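Local coordinates for cellulose biosynthesis protein BcsG (Salmonella typhimurium LT2, PDB 5OLT) that is required for cellulose biosynthesis, this chain being the zinc-binding extramembrane domain, of the alkaline phosphatase family, of a membrane-anchored protein, at residues Q21-T26 / I363-K368; T47-L52 / A137-T142; S174-A179 / L192-R197. All coordinates share one frame; numbering follows the deposited sequence.

Contact 1. Residues Q21-T26 / I363-K368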
ATOM      1  N   GLN A  21      14.596 -21.053  -0.589  1.00 18.94           N
ATOM      2  CA  GLN A  21      15.895 -20.556  -0.123  1.00 18.74           C
ATOM      3  C   GLN A  21      16.683 -21.632   0.579  1.00 23.48           C
ATOM      4  O   GLN A  21      17.238 -21.420   1.666  1.00 26.60           O
ATOM      5  CB  GLN A  21      15.720 -19.363   0.833  1.00 17.89           C
ATOM      6  CG  GLN A  21      14.982 -18.224   0.182  1.00 18.25           C
ATOM      7  CD  GLN A  21      14.776 -17.055   1.120  1.00 17.75           C
ATOM      8  OE1 GLN A  21      14.683 -17.203   2.358  1.00 18.13           O
ATOM      9  NE2 GLN A  21      14.751 -15.867   0.532  1.00 17.95           N
ATOM     10  N   THR A  22      16.761 -22.797  -0.038  1.00 23.29           N
ATOM     11  CA  THR A  22      17.503 -23.891   0.597  1.00 25.46           C
ATOM     12  C   THR A  22      19.015 -23.797   0.395  1.00 26.50           C
ATOM     13  O   THR A  22      19.750 -24.252   1.253  1.00 26.94           O
ATOM     14  CB  THR A  22      17.020 -25.272   0.139  1.00 30.21           C
ATOM     15  OG1 THR A  22      17.089 -25.325  -1.282  1.00 33.71           O
ATOM     16  CG2 THR A  22      15.585 -25.516   0.595  1.00 33.70           C
ATOM     17  N   ALA A  23      19.472 -23.192  -0.707  1.00 22.39           N
ATOM     18  CA  ALA A  23      20.928 -23.056  -0.955  1.00 22.19           C
ATOM     19  C   ALA A  23      21.626 -22.208   0.135  1.00 21.15           C
ATOM     20  O   ALA A  23      20.989 -21.281   0.700  1.00 21.09           O
ATOM     21  CB  ALA A  23      21.185 -22.446  -2.329  1.00 23.81           C
ATOM     22  N   PRO A  24      22.918 -22.478   0.426  1.00 19.24           N
ATOM     23  CA  PRO A  24      23.603 -21.675   1.455  1.00 20.67           C
ATOM     24  C   PRO A  24      23.719 -20.199   1.062  1.00 19.14           C
ATOM     25  O   PRO A  24      23.794 -19.899  -0.132  1.00 18.48           O
ATOM     26  CB  PRO A  24      24.977 -22.348   1.585  1.00 25.24           C
ATOM     27  CG  PRO A  24      24.736 -23.722   1.085  1.00 30.18           C
ATOM     28  CD  PRO A  24      23.804 -23.562  -0.067  1.00 23.69           C
ATOM     29  N   PRO A  25      23.676 -19.285   2.046  1.00 19.79           N
ATOM     30  CA  PRO A  25      23.642 -17.848   1.753  1.00 18.88           C
ATOM     31  C   PRO A  25      24.952 -17.179   1.242  1.00 19.38           C
ATOM     32  O   PRO A  25      25.425 -16.190   1.801  1.00 26.61           O
ATOM     33  CB  PRO A  25      23.191 -17.241   3.086  1.00 21.48           C
ATOM     34  CG  PRO A  25      23.706 -18.195   4.116  1.00 23.21           C
ATOM     35  CD  PRO A  25      23.489 -19.543   3.490  1.00 23.35           C
ATOM     36  N   THR A  26      25.474 -17.654   0.135  1.00 17.20           N
ATOM     37  CA  THR A  26      26.633 -17.046  -0.499  1.00 16.78           C
ATOM     38  C   THR A  26      26.190 -15.900  -1.401  1.00 14.58           C
ATOM     39  O   THR A  26      25.006 -15.830  -1.809  1.00 14.51           O
ATOM     40  CB  THR A  26      27.364 -18.075  -1.375  1.00 17.93           C
ATOM     41  OG1 THR A  26      26.468 -18.480  -2.427  1.00 17.65           O
ATOM     42  CG2 THR A  26      27.786 -19.301  -0.539  1.00 19.81           C
ATOM     43  N   ILE A 363      16.905  -8.024   1.153  1.00  9.26           N
ATOM     44  CA  ILE A 363      16.095  -9.264   1.160  1.00  9.86           C
ATOM     45  C   ILE A 363      16.188  -9.941   2.511  1.00 10.12           C
ATOM     46  O   ILE A 363      17.079  -9.633   3.315  1.00 11.54           O
ATOM     47  CB  ILE A 363      16.525 -10.276   0.051  1.00 10.47           C
ATOM     48  CG1 ILE A 363      17.906 -10.887   0.355  1.00 11.62           C
ATOM     49  CG2 ILE A 363      16.493  -9.558  -1.315  1.00 11.35           C
ATOM     50  CD1 ILE A 363      18.375 -11.939  -0.662  1.00 13.67           C
ATOM     51  N   GLN A 364      15.245 -10.849   2.755  1.00 10.65           N
ATOM     52  CA  GLN A 364      15.330 -11.801   3.860  1.00 11.63           C
ATOM     53  C   GLN A 364      15.707 -13.140   3.258  1.00 12.36           C
ATOM     54  O   GLN A 364      15.060 -13.592   2.326  1.00 14.54           O
ATOM     55  CB  GLN A 364      14.003 -11.914   4.601  1.00 14.91           C
ATOM     56  CG  GLN A 364      13.581 -10.650   5.317  1.00 17.81           C
ATOM     57  CD  GLN A 364      14.235 -10.482   6.674  1.00 20.31           C
ATOM     58  OE1 GLN A 364      14.904 -11.376   7.176  1.00 23.91           O
ATOM     59  NE2 GLN A 364      14.011  -9.346   7.276  1.00 22.54           N
ATOM     60  N   TYR A 365      16.743 -13.768   3.774  1.00 12.53           N
ATOM     61  CA  TYR A 365      17.178 -15.064   3.212  1.00 13.51           C
ATOM     62  C   TYR A 365      17.426 -15.973   4.393  1.00 14.71           C
ATOM     63  O   TYR A 365      18.246 -15.641   5.262  1.00 14.17           O
ATOM     64  CB  TYR A 365      18.459 -14.905   2.361  1.00 14.36           C
ATOM     65  CG  TYR A 365      18.752 -16.146   1.547  1.00 13.50           C
ATOM     66  CD1 TYR A 365      19.451 -17.215   2.121  1.00 14.88           C
ATOM     67  CD2 TYR A 365      18.308 -16.262   0.213  1.00 15.10           C
ATOM     68  CE1 TYR A 365      19.692 -18.384   1.395  1.00 14.91           C
ATOM     69  CE2 TYR A 365      18.519 -17.430  -0.511  1.00 15.89           C
ATOM     70  CZ  TYR A 365      19.232 -18.481   0.084  1.00 15.20           C
ATOM     71  OH  TYR A 365      19.460 -19.637  -0.638  1.00 18.97           O
ATOM     72  N   GLN A 366      16.695 -17.096   4.426  1.00 15.91           N
ATOM     73  CA  GLN A 366      16.676 -18.008   5.566  1.00 17.54           C
ATOM     74  C   GLN A 366      16.475 -17.244   6.873  1.00 17.65           C
ATOM     75  O   GLN A 366      17.155 -17.483   7.881  1.00 21.74           O
ATOM     76  CB  GLN A 366      17.930 -18.886   5.586  1.00 16.99           C
ATOM     77  CG  GLN A 366      17.970 -19.832   4.400  1.00 19.53           C
ATOM     78  CD  GLN A 366      19.229 -20.666   4.337  1.00 22.73           C
ATOM     79  OE1 GLN A 366      20.084 -20.582   5.206  1.00 28.37           O
ATOM     80  NE2 GLN A 366      19.347 -21.467   3.300  1.00 23.17           N
ATOM     81  N   GLY A 367      15.559 -16.272   6.806  1.00 17.55           N
ATOM     82  CA  GLY A 367      15.101 -15.538   7.986  1.00 19.34           C
ATOM     83  C   GLY A 367      16.015 -14.426   8.463  1.00 19.20           C
ATOM     84  O   GLY A 367      15.763 -13.864   9.527  1.00 23.63           O
ATOM     85  N   LYS A 368      17.048 -14.081   7.688  1.00 16.19           N
ATOM     86  CA  LYS A 368      18.011 -13.059   8.109  1.00 15.90           C
ATOM     87  C   LYS A 368      18.069 -11.992   7.014  1.00 13.68           C
ATOM     88  O   LYS A 368      18.012 -12.328   5.835  1.00 13.72           O
ATOM     89  CB  LYS A 368      19.410 -13.657   8.282  1.00 21.07           C
ATOM     90  CG  LYS A 368      19.484 -14.783   9.328  1.00 26.96           C
ATOM     91  CD  LYS A 368      20.876 -15.414   9.452  1.00 34.79           C
ATOM     92  CE  LYS A 368      21.985 -14.382   9.686  1.00 42.43           C
ATOM     93  NZ  LYS A 368      22.958 -14.829  10.727  1.00 46.61           N
TER
HETATM   94  O   HOH W   1      13.655 -15.757   4.521  1.00 23.38           O

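Contact 2. Residues T47-L52 / A137-T142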
ATOM      1  N   THR A  47      -5.940 -10.912 -12.743  1.00 17.30           N
ATOM      2  CA  THR A  47      -6.787 -10.785 -13.949  1.00 19.84           C
ATOM      3  C   THR A  47      -8.113 -10.122 -13.603  1.00 16.23           C
ATOM      4  O   THR A  47      -8.867 -10.643 -12.780  1.00 19.03           O
ATOM      5  CB  THR A  47      -7.000 -12.125 -14.644  1.00 24.76           C
ATOM      6  OG1 THR A  47      -5.715 -12.607 -15.054  1.00 30.80           O
ATOM      7  CG2 THR A  47      -7.858 -11.960 -15.881  1.00 28.42           C
ATOM      8  N   PHE A  48      -8.321  -8.940 -14.176  1.00 17.06           N
ATOM      9  CA  PHE A  48      -9.628  -8.267 -14.132  1.00 17.43           C
ATOM     10  C   PHE A  48     -10.586  -8.846 -15.170  1.00 20.74           C
ATOM     11  O   PHE A  48     -10.148  -9.319 -16.225  1.00 22.69           O
ATOM     12  CB  PHE A  48      -9.459  -6.761 -14.288  1.00 18.70           C
ATOM     13  CG  PHE A  48      -8.980  -6.094 -13.033  1.00 16.88           C
ATOM     14  CD1 PHE A  48      -7.625  -6.143 -12.668  1.00 16.83           C
ATOM     15  CD2 PHE A  48      -9.889  -5.444 -12.191  1.00 16.76           C
ATOM     16  CE1 PHE A  48      -7.208  -5.561 -11.492  1.00 18.47           C
ATOM     17  CE2 PHE A  48      -9.475  -4.878 -11.000  1.00 18.12           C
ATOM     18  CZ  PHE A  48      -8.117  -4.909 -10.651  1.00 18.42           C
ATOM     19  N   PRO A  49     -11.899  -8.825 -14.876  1.00 20.45           N
ATOM     20  CA  PRO A  49     -12.855  -9.275 -15.907  1.00 22.66           C
ATOM     21  C   PRO A  49     -12.849  -8.345 -17.117  1.00 25.14           C
ATOM     22  O   PRO A  49     -12.499  -7.158 -16.996  1.00 23.30           O
ATOM     23  CB  PRO A  49     -14.208  -9.158 -15.205  1.00 22.79           C
ATOM     24  CG  PRO A  49     -13.982  -8.167 -14.100  1.00 21.54           C
ATOM     25  CD  PRO A  49     -12.573  -8.424 -13.630  1.00 20.42           C
ATOM     26  N   ALA A  50     -13.262  -8.896 -18.272  1.00 27.19           N
ATOM     27  CA  ALA A  50     -13.375  -8.146 -19.508  1.00 31.88           C
ATOM     28  C   ALA A  50     -14.372  -6.980 -19.401  1.00 28.49           C
ATOM     29  O   ALA A  50     -14.121  -5.883 -19.901  1.00 33.00           O
ATOM     30  CB  ALA A  50     -13.760  -9.095 -20.644  1.00 33.67           C
ATOM     31  N   GLN A  51     -15.490  -7.212 -18.721  1.00 29.15           N
ATOM     32  CA  GLN A  51     -16.461  -6.143 -18.434  1.00 28.93           C
ATOM     33  C   GLN A  51     -17.180  -6.574 -17.166  1.00 25.50           C
ATOM     34  O   GLN A  51     -17.099  -7.740 -16.765  1.00 26.29           O
ATOM     35  CB  GLN A  51     -17.453  -5.879 -19.605  1.00 32.88           C
ATOM     36  CG  GLN A  51     -18.438  -7.008 -19.896  1.00 41.49           C
ATOM     37  CD  GLN A  51     -17.762  -8.304 -20.326  1.00 44.43           C
ATOM     38  OE1 GLN A  51     -16.984  -8.336 -21.281  1.00 48.00           O
ATOM     39  NE2 GLN A  51     -18.052  -9.379 -19.608  1.00 48.58           N
ATOM     40  N   LEU A  52     -17.880  -5.633 -16.535  1.00 23.85           N
ATOM     41  CA  LEU A  52     -18.681  -5.972 -15.364  1.00 23.55           C
ATOM     42  C   LEU A  52     -19.984  -6.619 -15.804  1.00 26.99           C
ATOM     43  O   LEU A  52     -20.520  -6.227 -16.840  1.00 28.69           O
ATOM     44  CB  LEU A  52     -18.969  -4.713 -14.549  1.00 21.68           C
ATOM     45  CG  LEU A  52     -17.747  -4.046 -13.914  1.00 22.09           C
ATOM     46  CD1 LEU A  52     -18.163  -2.794 -13.146  1.00 24.22           C
ATOM     47  CD2 LEU A  52     -16.994  -5.025 -13.022  1.00 22.76           C
ATOM     48  N   ALA A 137     -10.542   2.002 -14.435  1.00 14.69           N
ATOM     49  CA  ALA A 137     -11.114   2.987 -15.381  1.00 14.51           C
ATOM     50  C   ALA A 137     -11.783   2.273 -16.548  1.00 16.21           C
ATOM     51  O   ALA A 137     -12.868   2.688 -16.991  1.00 18.77           O
ATOM     52  CB  ALA A 137     -10.064   3.941 -15.901  1.00 14.66           C
ATOM     53  N   LYS A 138     -11.157   1.193 -17.019  0.50 17.25           N
ATOM     54  CA  LYS A 138     -11.663   0.367 -18.125  0.50 19.64           C
ATOM     55  C   LYS A 138     -13.041  -0.208 -17.816  0.50 19.91           C
ATOM     56  O   LYS A 138     -13.872  -0.384 -18.721  0.50 24.27           O
ATOM     57  CB  LYS A 138     -10.675  -0.775 -18.428  0.50 21.83           C
ATOM     58  CG  LYS A 138      -9.522  -0.374 -19.331  0.50 24.50           C
ATOM     59  CD  LYS A 138      -8.340  -1.332 -19.284  0.50 26.54           C
ATOM     60  CE  LYS A 138      -8.744  -2.800 -19.286  0.50 27.86           C
ATOM     61  NZ  LYS A 138      -7.559  -3.675 -19.542  0.50 34.46           N
ATOM     62  N   LEU A 139     -13.280  -0.476 -16.527  1.00 17.39           N
ATOM     63  CA  LEU A 139     -14.526  -1.075 -16.041  1.00 16.86           C
ATOM     64  C   LEU A 139     -15.540  -0.039 -15.569  1.00 17.67           C
ATOM     65  O   LEU A 139     -16.543  -0.415 -14.937  1.00 22.43           O
ATOM     66  CB  LEU A 139     -14.222  -2.061 -14.912  1.00 17.36           C
ATOM     67  CG  LEU A 139     -13.460  -3.322 -15.322  1.00 17.14           C
ATOM     68  CD1 LEU A 139     -12.961  -4.045 -14.073  1.00 20.44           C
ATOM     69  CD2 LEU A 139     -14.306  -4.260 -16.166  1.00 18.59           C
ATOM     70  N   GLY A 140     -15.289   1.243 -15.857  1.00 16.89           N
ATOM     71  CA  GLY A 140     -16.263   2.304 -15.599  1.00 18.12           C
ATOM     72  C   GLY A 140     -16.075   3.045 -14.287  1.00 16.01           C
ATOM     73  O   GLY A 140     -16.954   3.832 -13.880  1.00 19.21           O
ATOM     74  N   PHE A 141     -14.941   2.832 -13.606  1.00 14.88           N
ATOM     75  CA  PHE A 141     -14.675   3.602 -12.391  1.00 13.55           C
ATOM     76  C   PHE A 141     -14.021   4.940 -12.744  1.00 15.17           C
ATOM     77  O   PHE A 141     -12.928   4.966 -13.349  1.00 19.20           O
ATOM     78  CB  PHE A 141     -13.738   2.853 -11.434  1.00 13.35           C
ATOM     79  CG  PHE A 141     -14.335   1.627 -10.794  1.00 12.79           C
ATOM     80  CD1 PHE A 141     -14.527   0.441 -11.519  1.00 12.43           C
ATOM     81  CD2 PHE A 141     -14.665   1.637  -9.429  1.00 13.73           C
ATOM     82  CE1 PHE A 141     -15.046  -0.697 -10.913  1.00 12.62           C
ATOM     83  CE2 PHE A 141     -15.197   0.492  -8.831  1.00 13.83           C
ATOM     84  CZ  PHE A 141     -15.399  -0.673  -9.571  1.00 13.54           C
ATOM     85  N   THR A 142     -14.645   6.035 -12.334  1.00 13.82           N
ATOM     86  CA  THR A 142     -14.096   7.374 -12.486  0.70 14.27           C
ATOM     87  C   THR A 142     -12.814   7.449 -11.644  1.00 15.61           C
ATOM     88  O   THR A 142     -12.820   7.014 -10.497  1.00 17.61           O
ATOM     89  CB  THR A 142     -15.147   8.376 -11.987  0.70 16.51           C
ATOM     90  OG1 THR A 142     -16.300   8.273 -12.835  0.70 20.00           O
ATOM     91  CG2 THR A 142     -14.661   9.818 -12.054  0.70 16.68           C
TER

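Contact 3. Residues S174-A179 / L192-R197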
ATOM      1  N   SER A 174      -8.410  24.418  -2.930  1.00 18.66           N
ATOM      2  CA  SER A 174      -8.748  25.785  -2.483  1.00 19.57           C
ATOM      3  C   SER A 174      -9.657  25.727  -1.274  1.00 18.20           C
ATOM      4  O   SER A 174     -10.597  24.918  -1.242  1.00 19.86           O
ATOM      5  CB  SER A 174      -9.489  26.573  -3.579  1.00 26.93           C
ATOM      6  OG  SER A 174      -8.725  26.640  -4.758  1.00 36.10           O
ATOM      7  N   GLY A 175      -9.401  26.593  -0.288  1.00 18.74           N
ATOM      8  CA  GLY A 175     -10.289  26.696   0.859  1.00 19.93           C
ATOM      9  C   GLY A 175     -10.060  25.648   1.935  1.00 20.74           C
ATOM     10  O   GLY A 175     -10.734  25.672   2.949  1.00 24.25           O
ATOM     11  N   LEU A 176      -9.131  24.715   1.720  1.00 18.96           N
ATOM     12  CA  LEU A 176      -8.868  23.724   2.759  1.00 17.39           C
ATOM     13  C   LEU A 176      -8.054  24.309   3.902  1.00 16.81           C
ATOM     14  O   LEU A 176      -7.161  25.086   3.658  1.00 20.65           O
ATOM     15  CB  LEU A 176      -8.111  22.533   2.184  1.00 17.94           C
ATOM     16  CG  LEU A 176      -8.858  21.639   1.191  1.00 18.64           C
ATOM     17  CD1 LEU A 176      -7.845  20.667   0.617  1.00 18.48           C
ATOM     18  CD2 LEU A 176     -10.008  20.908   1.880  1.00 19.62           C
ATOM     19  N   PRO A 177      -8.360  23.912   5.157  1.00 15.61           N
ATOM     20  CA  PRO A 177      -7.527  24.389   6.252  1.00 14.99           C
ATOM     21  C   PRO A 177      -6.150  23.727   6.248  1.00 13.69           C
ATOM     22  O   PRO A 177      -5.995  22.581   5.813  1.00 14.22           O
ATOM     23  CB  PRO A 177      -8.314  24.010   7.510  1.00 17.06           C
ATOM     24  CG  PRO A 177      -9.279  22.978   7.096  1.00 18.71           C
ATOM     25  CD  PRO A 177      -9.437  23.017   5.621  1.00 17.67           C
ATOM     26  N   THR A 178      -5.156  24.470   6.676  1.00 14.73           N
ATOM     27  CA  THR A 178      -3.790  23.979   6.781  1.00 14.50           C
ATOM     28  C   THR A 178      -3.576  23.376   8.167  1.00 13.91           C
ATOM     29  O   THR A 178      -3.857  24.012   9.209  1.00 17.64           O
ATOM     30  CB  THR A 178      -2.833  25.151   6.552  1.00 16.75           C
ATOM     31  OG1 THR A 178      -2.935  25.535   5.181  1.00 19.12           O
ATOM     32  CG2 THR A 178      -1.384  24.769   6.813  1.00 16.90           C
ATOM     33  N   ALA A 179      -3.111  22.128   8.200  1.00 12.16           N
ATOM     34  CA  ALA A 179      -2.791  21.457   9.460  1.00 11.93           C
ATOM     35  C   ALA A 179      -1.329  21.645   9.873  1.00 10.60           C
ATOM     36  O   ALA A 179      -1.033  21.794  11.091  1.00 13.08           O
ATOM     37  CB  ALA A 179      -3.093  19.999   9.304  1.00 13.33           C
ATOM     38  N   LEU A 192      -8.960  15.306   7.541  1.00 10.61           N
ATOM     39  CA  LEU A 192     -10.406  15.154   7.651  1.00 11.11           C
ATOM     40  C   LEU A 192     -11.098  16.106   6.696  1.00 11.69           C
ATOM     41  O   LEU A 192     -12.118  15.725   6.101  1.00 13.26           O
ATOM     42  CB  LEU A 192     -10.848  15.362   9.092  1.00 11.92           C
ATOM     43  CG  LEU A 192     -12.321  15.128   9.431  1.00 12.91           C
ATOM     44  CD1 LEU A 192     -12.761  13.738   8.958  1.00 13.56           C
ATOM     45  CD2 LEU A 192     -12.542  15.346  10.932  1.00 16.05           C
ATOM     46  N   ALA A 193     -10.575  17.329   6.533  1.00 11.70           N
ATOM     47  CA  ALA A 193     -11.182  18.273   5.569  1.00 12.61           C
ATOM     48  C   ALA A 193     -11.075  17.769   4.129  1.00 11.74           C
ATOM     49  O   ALA A 193     -12.039  17.857   3.365  1.00 13.98           O
ATOM     50  CB  ALA A 193     -10.554  19.643   5.693  1.00 13.16           C
ATOM     51  N   VAL A 194      -9.914  17.206   3.764  1.00 11.67           N
ATOM     52  CA  VAL A 194      -9.744  16.632   2.431  1.00 11.12           C
ATOM     53  C   VAL A 194     -10.747  15.480   2.225  1.00 11.61           C
ATOM     54  O   VAL A 194     -11.384  15.383   1.171  1.00 12.32           O
ATOM     55  CB  VAL A 194      -8.300  16.102   2.239  1.00 11.46           C
ATOM     56  CG1 VAL A 194      -8.168  15.357   0.924  1.00 13.57           C
ATOM     57  CG2 VAL A 194      -7.287  17.247   2.257  1.00 13.09           C
ATOM     58  N   LEU A 195     -10.897  14.612   3.228  1.00 11.29           N
ATOM     59  CA  LEU A 195     -11.756  13.429   3.101  1.00 11.00           C
ATOM     60  C   LEU A 195     -13.224  13.858   3.061  1.00 12.50           C
ATOM     61  O   LEU A 195     -13.998  13.265   2.324  1.00 12.43           O
ATOM     62  CB  LEU A 195     -11.507  12.445   4.252  1.00 11.17           C
ATOM     63  CG  LEU A 195     -10.188  11.691   4.092  1.00  9.44           C
ATOM     64  CD1 LEU A 195      -9.765  11.124   5.459  1.00 12.04           C
ATOM     65  CD2 LEU A 195     -10.339  10.565   3.052  1.00 11.11           C
ATOM     66  N   ASN A 196     -13.600  14.848   3.862  1.00 12.92           N
ATOM     67  CA  ASN A 196     -14.995  15.313   3.839  1.00 13.58           C
ATOM     68  C   ASN A 196     -15.360  15.962   2.501  1.00 14.05           C
ATOM     69  O   ASN A 196     -16.497  15.797   2.017  1.00 15.62           O
ATOM     70  CB  ASN A 196     -15.266  16.244   4.996  1.00 14.42           C
ATOM     71  CG  ASN A 196     -15.582  15.482   6.269  1.00 16.61           C
ATOM     72  OD1 ASN A 196     -16.108  14.361   6.238  1.00 23.33           O
ATOM     73  ND2 ASN A 196     -15.286  16.094   7.402  1.00 19.61           N
ATOM     74  N   ARG A 197     -14.410  16.664   1.901  1.00 13.70           N
ATOM     75  CA  ARG A 197     -14.612  17.242   0.568  1.00 14.11           C
ATOM     76  C   ARG A 197     -14.807  16.125  -0.455  1.00 14.40           C
ATOM     77  O   ARG A 197     -15.685  16.170  -1.311  1.00 15.44           O
ATOM     78  CB  ARG A 197     -13.441  18.165   0.199  1.00 14.89           C
ATOM     79  CG  ARG A 197     -13.529  18.652  -1.251  1.00 16.30           C
ATOM     80  CD  ARG A 197     -12.510  19.733  -1.541  1.00 16.32           C
ATOM     81  NE  ARG A 197     -12.813  20.969  -0.798  1.00 18.90           N
ATOM     82  CZ  ARG A 197     -12.141  22.110  -0.915  1.00 18.43           C
ATOM     83  NH1 ARG A 197     -11.120  22.218  -1.759  1.00 17.84           N
ATOM     84  NH2 ARG A 197     -12.524  23.170  -0.193  1.00 20.10           N
TER

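Contact 1. Residues Q21-T26 / I363-K368
Gln21 and Gln366 have the nearest CA atoms across the contact, 6.3 Å apart, where the irregular loop 21-26 passes beside the end of strand 360-365, which continues into a type I' turn from Tyr365 to Lys368. No backbone-to-backbone bond joins the segments; side-chain amides do the work. The Gln21 amide uses both polar atoms, one on the strand and one just past its end. NE2 donates to Gln364 O at 2.9 Å, in the carbonyl plane and on a lone pair, while OE1 accepts a bond from Gln366 N, which sits well above the plane of that side-chain carbonyl. A water shared by Gln21 OE1 and Gly367 N carries the same grip further round the turn. With CG anti to its carbonyl carbon (chi1 -59°) and an extended chain beyond, Gln21 slides past Tyr365 in the opposite direction, and its CB makes a CH-pi contact over one ring face, 3.9 Å from the centroid and offset toward the rim. Gln366 answers: its extended side chain brings NE2 to Gln21 O at 2.7 Å, a nearly straight bond (169°) in the amide plane of Gln366. At the ring edge, Tyr365 OH donates to Ala23 O at 2.6 Å, from above the plane of that carbonyl. Pro25, centre of an inverse gamma turn, brings CB within 3.9 Å of Tyr365 CD1. Trp33 of helix 27-42 meets the Tyr365 ring edge-to-face. These contacts fasten the loop leading into that helix onto a two-residue beta-hairpin turn, between strands 360-365 and 368-373 of the small C-terminal antiparallel sheet.

Contact 2. Residues T47-L52 / A137-T142
Leu139, just past the last turn of helix 132-138, has CG anti to its carbonyl carbon (chi1 -68°), toward the bend of 47-52, and the tight part lies around its two methyl groups. CD2 is held against backbone, 3.5 Å from Pro49 O and 3.7 Å from Gln51 CA; CD1 meets Phe48 CD2 at 3.9 Å and, farther off, Pro49 CG. Leu52 crosses the Leu139 side chain at about a right angle. Its CG lies 4.1 Å from Leu139 CD2, and its CD1 comes to 3.4 Å from Leu139 O. The inner side continues into the body of the domain, where Phe48 also packs on Leu136 and on Val326 of helix 318-328. Looser is the approach of Leu52 CD1 to Phe141 CE1, at 4.4 Å. On the outer side Ala50 and Gln51 are solvent-exposed and direct their CB atoms away, contributing mostly backbone. The segments meet by van der Waals contact alone. Gly140, at positive phi, is the C' residue of a Schellman motif, with Gly140 N bonded to Ala137 O and Phe141 N to Leu136 O; this helix C-terminus is followed by a short link to edge strand 142-147.

Contact 3. Residues S174-A179 / L192-R197
Leu176 and Ala193 have the nearest CA atoms, 6.6 Å apart, where a loop packs against a helix that follows a beta-hairpin: strands 178-181 and 187-189 pair antiparallel, and the chain then turns into helix 191-203. Along that helix the first residue to touch is Ala193. Its CB lies against the Pro177 ring, 3.6 Å from Pro177 CD, and also faces Leu176 CD2. Next comes Val194, whose CG2 meets the other Leu176 methyl, CD1, at 3.8 Å as the two side chains cross at about a right angle. Val194 is buried, with Phe214 of strand 210-216 and Tyr189 against it, so this side of the helix joins the hairpin to the main sheet. One turn after Ala193, Arg197 leaves the helix with CG anti to the backbone N (chi1 173°), its chain bent at chi3. Leu176 CD2 sits over the centre of the guanidinium, 3.7 Å from CZ, so a methyl rests on one face of the charged group while the bonds to Ser174 O lie in its plane. Arg197 NH1 also bonds Asn172 O, a second carbonyl of the loop. The grip on Ser174 is end-on: Arg197 NH1 and NH2 each donate to the single Ser174 O at 2.8 Å, both bonds bent (about 144°), as they must be when one oxygen is shared by two nitrogens.

From the N terminus, the chain enters contact 1 at 21-26, ahead of helix 27-42, and that loop closes at 363-368, 337 residues later. Within it, contact 2 opens at 47-52 and closes at 137-142, where helix 132-138 gives way to an edge strand of the seven-stranded sheet. Contact 3 follows in series, a short loop from 174-179 to 192-197 around the two-stranded hairpin; none of the three cross. Contact 1 ties the loop before helix 27-42 to the small C-terminal sheet, on the opposite side of the chain's centre from contact 3. Contact 2 joins the loop before strand 60-66 to the exit of helix 132-138, and contact 3 the loop before strand 178-181 to helix 191-203.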